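Local coordinates for protein glutathione S-transferase omega-like 2 (Saccharomyces cerevisiae, PDB 5LKB) that acts as a glutathione-dependent thiol transferase and dehydroascorbate reductase, and reacts with glutathionyl-(hydro)quinones, at residues P47-R51 with N220-Y224; V223-F228 with Y301-C307. All coordinates share one frame; numbering follows the deposited sequence.

Interaction 1: P47-R51 with N220-Y224; sequences PWAHR and NNGVY
W48 lies along the meeting of the two segments, its indole sliding past the phenol of Y224 while its six-membered ring reaches N220. The close part is here. NE1 of W48 comes within 3.7 Å of CE2 of Y224, the planes 30° apart but slid so far that the rings barely overlap. On the benzo side, CH2 of W48 approaches CB of N220 at 3.7 Å, and the backbone N of N221 lies at the indole edge. A long flat side chain suits this place because it reaches from its own helix to both the N220-N221 turn and the Y224 ring. P47 comes up to the hydroxyl end of Y224, its CG at the ring edge near the plane and its CD 3.2 Å from OH of Y224, which bonds to Y346 and to a glycerol probably carried over from crystallisation. R51, extended from CG to NE, lays its guanidinium face over W48 and turns an edge to the N220 side chain.

N221 is looser: its OD1 skirts the indole, 4.3 Å from CZ2 of W48, and accepts from NE of R15, a glutathione-binding residue. W48 remains partly exposed.

The contact joins the start of helix 47-58, next to the nucleophile C46 in the thioredoxin-like domain, to the turn between helices 205-220 and 222-227 of the helical domain; helix 174-182 touches W48 and R51, and helix 285-304 packs on P47.

Interaction 2: V223-F228 with Y301-C307; sequences VYKTGF and YVQHFKC
F305 points the far edge of its ring at the faces of both Y224 and F228. Against Y224 the meeting is an offset edge-to-face stack, planes at 65°, with CE2 of F305 3.5 Å from CD1 of Y224. Against F228 the planes stand at nearly the same angle, and CE1 of F305 lies 3.8 Å from CE1 of F228. One flank of the ring rests on backbone: its CD1 is 3.6 Å from CA of G227, where glycine is needed because a CB would run into the ring. CD2 of F305 also lies 3.2 Å from O of V223, a carbonyl already accepting from N of G227 within the helix. The chi1 of -77° sets CG of F305 beside its own backbone N, directing the ring at helix 222-227. An alanine here is likely to leave the faces of Y224 and F228 without the edge they share, opening a gap over G227 and letting both rings shift.

This three-ring aromatic cluster belongs to the all-helical C-terminal domain of the glutathione transferase fold, where helix 222-227 packs on the end of helix 285-304 and the loop that follows it. Y346 adds another edge-to-face partner to F305, and F13 another to F228.

Beside the cluster, V223 crosses Y301 at about a right angle. Its CG2 sits 3.7 Å from the ring centroid, 12° off the normal, a CH-pi contact for which a methyl of a beta-branched side chain is well shaped. The other methyl, CG1, turns to SG of C307, and CG2 of T226 lies 3.7 Å from the same sulfur. Beyond the rings, a water donates to O of G227 and O of H304 and accepts from NZ of K306.

How the interactions relate
Helix 222-227 carries both contacts, which share V223 and Y224 and have centres about 12 Å apart. Along the chain, residues 47-51 come first, in the N-terminal thioredoxin-like domain; 220-228 and then 301-307 follow in the helical domain. Interaction 1 therefore crosses between domains, whereas interaction 2 lies wholly within the C-terminal one. They touch directly where CG of P47 meets OH of Y301 at 3.6 Å. Y224 ties them together, with P47 and W48 in interaction 1 and F305 in interaction 2, while its ring also makes a cation-pi contact with R15. This continuous packing connects the surroundings of C46 and the glutathione site to the helical domain.

Interaction 1: P47-R51 with N220-Y224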
loop_
_atom_site.group_PDB
_atom_site.type_symbol
_atom_site.label_atom_id
_atom_site.label_comp_id
_atom_site.label_asym_id
_atom_site.label_seq_id
_atom_site.Cartn_x
_atom_site.Cartn_y
_atom_site.Cartn_z
ATOM N N PRO A 47 -3.873 0.309 -18.970
ATOM C CA PRO A 47 -3.822 1.750 -19.189
ATOM C C PRO A 47 -3.469 2.122 -20.626
ATOM O O PRO A 47 -3.729 3.255 -21.053
ATOM C CB PRO A 47 -2.720 2.203 -18.204
ATOM C CG PRO A 47 -1.812 1.062 -18.113
ATOM C CD PRO A 47 -2.712 -0.152 -18.135
ATOM N N TRP A 48 -2.792 1.208 -21.314
ATOM C CA TRP A 48 -2.440 1.430 -22.718
ATOM C C TRP A 48 -3.704 1.351 -23.560
ATOM O O TRP A 48 -4.002 2.258 -24.369
ATOM C CB TRP A 48 -1.366 0.381 -23.101
ATOM C CG TRP A 48 -0.228 0.219 -22.129
ATOM C CD1 TRP A 48 -0.084 -0.788 -21.225
ATOM C CD2 TRP A 48 0.842 1.145 -21.851
ATOM N NE1 TRP A 48 0.993 -0.566 -20.417
ATOM C CE2 TRP A 48 1.605 0.598 -20.800
ATOM C CE3 TRP A 48 1.261 2.349 -22.420
ATOM C CZ2 TRP A 48 2.741 1.214 -20.316
ATOM C CZ3 TRP A 48 2.387 2.948 -21.960
ATOM C CH2 TRP A 48 3.128 2.377 -20.894
ATOM N N ALA A 49 -4.461 0.262 -23.387
ATOM C CA ALA A 49 -5.742 0.128 -24.085
ATOM C C ALA A 49 -6.712 1.221 -23.676
ATOM O O ALA A 49 -7.513 1.704 -24.481
ATOM C CB ALA A 49 -6.320 -1.258 -23.811
ATOM N N HIS A 50 -6.666 1.647 -22.406
ATOM C CA HIS A 50 -7.558 2.684 -21.946
ATOM C C HIS A 50 -7.372 3.957 -22.779
ATOM O O HIS A 50 -8.306 4.667 -23.024
ATOM C CB HIS A 50 -7.362 2.894 -20.427
ATOM C CG HIS A 50 -8.421 3.714 -19.754
ATOM N ND1 HIS A 50 -8.387 3.974 -18.381
ATOM C CD2 HIS A 50 -9.567 4.253 -20.222
ATOM C CE1 HIS A 50 -9.464 4.663 -18.064
ATOM N NE2 HIS A 50 -10.202 4.836 -19.160
ATOM N N ARG A 51 -6.143 4.269 -23.197
ATOM C CA ARG A 51 -5.905 5.450 -24.015
ATOM C C ARG A 51 -6.789 5.423 -25.222
ATOM O O ARG A 51 -7.330 6.454 -25.592
ATOM C CB ARG A 51 -4.462 5.485 -24.512
ATOM C CG ARG A 51 -3.332 5.517 -23.444
ATOM C CD ARG A 51 -2.041 5.223 -24.161
ATOM N NE ARG A 51 -0.877 5.661 -23.405
ATOM C CZ ARG A 51 0.349 5.671 -23.893
ATOM N NH1 ARG A 51 0.542 5.291 -25.166
ATOM N NH2 ARG A 51 1.346 6.087 -23.142
ATOM N N ASN A 220 4.225 6.316 -17.015
ATOM C CA ASN A 220 3.410 5.291 -17.667
ATOM C C ASN A 220 4.053 3.922 -17.564
ATOM O O ASN A 220 3.442 2.945 -17.096
ATOM C CB ASN A 220 3.135 5.606 -19.149
ATOM C CG ASN A 220 2.354 6.853 -19.383
ATOM O OD1 ASN A 220 1.442 7.258 -18.619
ATOM N ND2 ASN A 220 2.617 7.447 -20.519
ATOM N N ASN A 221 5.310 3.800 -18.069
ATOM C CA ASN A 221 6.102 2.597 -17.914
ATOM C C ASN A 221 6.894 2.595 -16.605
ATOM O O ASN A 221 7.298 1.523 -16.161
ATOM C CB ASN A 221 7.067 2.409 -19.113
ATOM C CG ASN A 221 7.482 0.990 -19.274
ATOM O OD1 ASN A 221 6.704 0.026 -19.159
ATOM N ND2 ASN A 221 8.765 0.801 -19.580
ATOM N N GLY A 222 7.085 3.769 -15.994
ATOM C CA GLY A 222 7.846 3.810 -14.750
ATOM C C GLY A 222 7.212 2.974 -13.650
ATOM O O GLY A 222 7.907 2.261 -12.935
ATOM N N VAL A 223 5.874 3.022 -13.550
ATOM C CA VAL A 223 5.235 2.197 -12.505
ATOM C C VAL A 223 5.426 0.719 -12.754
ATOM O O VAL A 223 5.554 -0.056 -11.813
ATOM C CB VAL A 223 3.756 2.528 -12.303
ATOM C CG1 VAL A 223 3.582 3.984 -11.892
ATOM C CG2 VAL A 223 2.891 2.224 -13.564
ATOM N N TYR A 224 5.522 0.271 -14.034
ATOM C CA TYR A 224 5.714 -1.134 -14.356
ATOM C C TYR A 224 7.160 -1.581 -14.132
ATOM O O TYR A 224 7.393 -2.660 -13.596
ATOM C CB TYR A 224 5.352 -1.391 -15.814
ATOM C CG TYR A 224 3.861 -1.450 -16.061
ATOM C CD1 TYR A 224 3.168 -2.608 -15.860
ATOM C CD2 TYR A 224 3.190 -0.378 -16.568
ATOM C CE1 TYR A 224 1.802 -2.706 -16.107
ATOM C CE2 TYR A 224 1.789 -0.432 -16.791
ATOM C CZ TYR A 224 1.117 -1.634 -16.610
ATOM O OH TYR A 224 -0.264 -1.764 -16.868
#

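Interaction 2: V223-F228 with Y301-C307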
loop_
_atom_site.group_PDB
_atom_site.type_symbol
_atom_site.label_atom_id
_atom_site.label_comp_id
_atom_site.label_asym_id
_atom_site.label_seq_id
_atom_site.Cartn_x
_atom_site.Cartn_y
_atom_site.Cartn_z
ATOM N N VAL A 223 5.874 3.022 -13.550
ATOM C CA VAL A 223 5.235 2.197 -12.505
ATOM C C VAL A 223 5.426 0.719 -12.754
ATOM O O VAL A 223 5.554 -0.056 -11.813
ATOM C CB VAL A 223 3.756 2.528 -12.303
ATOM C CG1 VAL A 223 3.582 3.984 -11.892
ATOM C CG2 VAL A 223 2.891 2.224 -13.564
ATOM N N TYR A 224 5.522 0.271 -14.034
ATOM C CA TYR A 224 5.714 -1.134 -14.356
ATOM C C TYR A 224 7.160 -1.581 -14.132
ATOM O O TYR A 224 7.393 -2.660 -13.596
ATOM C CB TYR A 224 5.352 -1.391 -15.814
ATOM C CG TYR A 224 3.861 -1.450 -16.061
ATOM C CD1 TYR A 224 3.168 -2.608 -15.860
ATOM C CD2 TYR A 224 3.190 -0.378 -16.568
ATOM C CE1 TYR A 224 1.802 -2.706 -16.107
ATOM C CE2 TYR A 224 1.789 -0.432 -16.791
ATOM C CZ TYR A 224 1.117 -1.634 -16.610
ATOM O OH TYR A 224 -0.264 -1.764 -16.868
ATOM N N LYS A 225 8.129 -0.730 -14.519
ATOM C CA LYS A 225 9.531 -1.032 -14.184
ATOM C C LYS A 225 9.740 -1.130 -12.666
ATOM O O LYS A 225 10.560 -1.936 -12.201
ATOM C CB LYS A 225 10.435 0.020 -14.831
ATOM C CG LYS A 225 10.437 -0.024 -16.380
ATOM C CD LYS A 225 11.436 0.951 -16.988
ATOM C CE LYS A 225 10.982 2.352 -16.803
ATOM N NZ LYS A 225 11.869 3.331 -17.503
ATOM N N THR A 226 8.964 -0.342 -11.898
ATOM C CA THR A 226 8.999 -0.423 -10.435
ATOM C C THR A 226 8.342 -1.708 -9.942
ATOM O O THR A 226 8.951 -2.453 -9.182
ATOM C CB THR A 226 8.311 0.805 -9.841
ATOM O OG1 THR A 226 8.947 2.003 -10.260
ATOM C CG2 THR A 226 8.327 0.741 -8.332
ATOM N N GLY A 227 7.095 -1.972 -10.341
ATOM C CA GLY A 227 6.360 -3.059 -9.725
ATOM C C GLY A 227 6.771 -4.428 -10.196
ATOM O O GLY A 227 6.605 -5.406 -9.461
ATOM N N PHE A 228 7.252 -4.520 -11.444
ATOM C CA PHE A 228 7.723 -5.774 -11.991
ATOM C C PHE A 228 9.208 -6.009 -11.701
ATOM O O PHE A 228 9.721 -7.080 -12.029
ATOM C CB PHE A 228 7.493 -5.814 -13.501
ATOM C CG PHE A 228 6.058 -5.999 -13.969
ATOM C CD1 PHE A 228 5.061 -6.539 -13.164
ATOM C CD2 PHE A 228 5.742 -5.686 -15.313
ATOM C CE1 PHE A 228 3.795 -6.775 -13.659
ATOM C CE2 PHE A 228 4.463 -5.890 -15.785
ATOM C CZ PHE A 228 3.505 -6.437 -14.971
ATOM N N TYR A 301 -1.404 1.050 -8.094
ATOM C CA TYR A 301 0.046 1.120 -8.192
ATOM C C TYR A 301 0.722 1.335 -6.819
ATOM O O TYR A 301 1.829 0.848 -6.596
ATOM C CB TYR A 301 0.491 2.174 -9.175
ATOM C CG TYR A 301 0.040 1.895 -10.607
ATOM C CD1 TYR A 301 -0.053 0.596 -11.127
ATOM C CD2 TYR A 301 -0.275 2.947 -11.427
ATOM C CE1 TYR A 301 -0.435 0.376 -12.472
ATOM C CE2 TYR A 301 -0.632 2.744 -12.750
ATOM C CZ TYR A 301 -0.712 1.462 -13.239
ATOM O OH TYR A 301 -1.089 1.206 -14.551
ATOM N N VAL A 302 0.083 2.075 -5.917
ATOM C CA VAL A 302 0.626 2.295 -4.573
ATOM C C VAL A 302 0.870 0.963 -3.838
ATOM O O VAL A 302 2.013 0.652 -3.461
ATOM C CB VAL A 302 -0.283 3.227 -3.766
ATOM C CG1 VAL A 302 0.143 3.271 -2.287
ATOM C CG2 VAL A 302 -0.205 4.626 -4.301
ATOM N N GLN A 303 -0.158 0.151 -3.654
ATOM C CA GLN A 303 -0.003 -1.099 -2.919
ATOM C C GLN A 303 0.674 -2.180 -3.724
ATOM O O GLN A 303 1.526 -2.925 -3.208
ATOM C CB GLN A 303 -1.355 -1.594 -2.425
ATOM C CG GLN A 303 -1.372 -2.746 -1.472
ATOM C CD GLN A 303 -1.104 -4.094 -2.078
ATOM O OE1 GLN A 303 -1.487 -4.377 -3.210
ATOM N NE2 GLN A 303 -0.435 -4.953 -1.325
ATOM N N HIS A 304 0.241 -2.349 -4.954
ATOM C CA HIS A 304 0.538 -3.524 -5.721
ATOM C C HIS A 304 1.887 -3.397 -6.398
ATOM O O HIS A 304 2.656 -4.398 -6.465
ATOM C CB HIS A 304 -0.537 -3.723 -6.782
ATOM C CG HIS A 304 -0.345 -4.937 -7.631
ATOM N ND1 HIS A 304 -0.566 -6.233 -7.187
ATOM C CD2 HIS A 304 -0.009 -5.024 -8.946
ATOM C CE1 HIS A 304 -0.311 -7.064 -8.196
ATOM N NE2 HIS A 304 0.046 -6.352 -9.256
ATOM N N PHE A 305 2.193 -2.239 -6.959
ATOM C CA PHE A 305 3.503 -1.988 -7.551
ATOM C C PHE A 305 4.452 -1.261 -6.588
ATOM O O PHE A 305 5.570 -0.896 -6.957
ATOM C CB PHE A 305 3.389 -1.187 -8.868
ATOM C CG PHE A 305 2.941 -2.000 -10.082
ATOM C CD1 PHE A 305 2.823 -3.411 -10.060
ATOM C CD2 PHE A 305 2.705 -1.363 -11.304
ATOM C CE1 PHE A 305 2.477 -4.181 -11.204
ATOM C CE2 PHE A 305 2.405 -2.107 -12.439
ATOM C CZ PHE A 305 2.251 -3.526 -12.387
ATOM N N LYS A 306 4.065 -1.090 -5.331
ATOM C CA LYS A 306 4.930 -0.540 -4.299
ATOM C C LYS A 306 5.392 0.862 -4.611
ATOM O O LYS A 306 6.442 1.326 -4.126
ATOM C CB LYS A 306 6.101 -1.482 -3.927
ATOM C CG LYS A 306 5.679 -2.910 -3.639
ATOM C CD LYS A 306 6.918 -3.779 -3.358
ATOM C CE LYS A 306 6.472 -5.207 -2.968
ATOM N NZ LYS A 306 5.556 -6.030 -3.897
ATOM N N CYS A 307 4.535 1.630 -5.319
ATOM C CA CYS A 307 4.845 2.995 -5.670
ATOM C C CYS A 307 4.234 3.873 -4.601
ATOM O O CYS A 307 3.216 4.528 -4.777
ATOM C CB CYS A 307 4.194 3.278 -7.002
ATOM S SG CYS A 307 5.102 2.539 -8.434
HETATM O O HOH W 1 5.442 -4.919 -6.867
#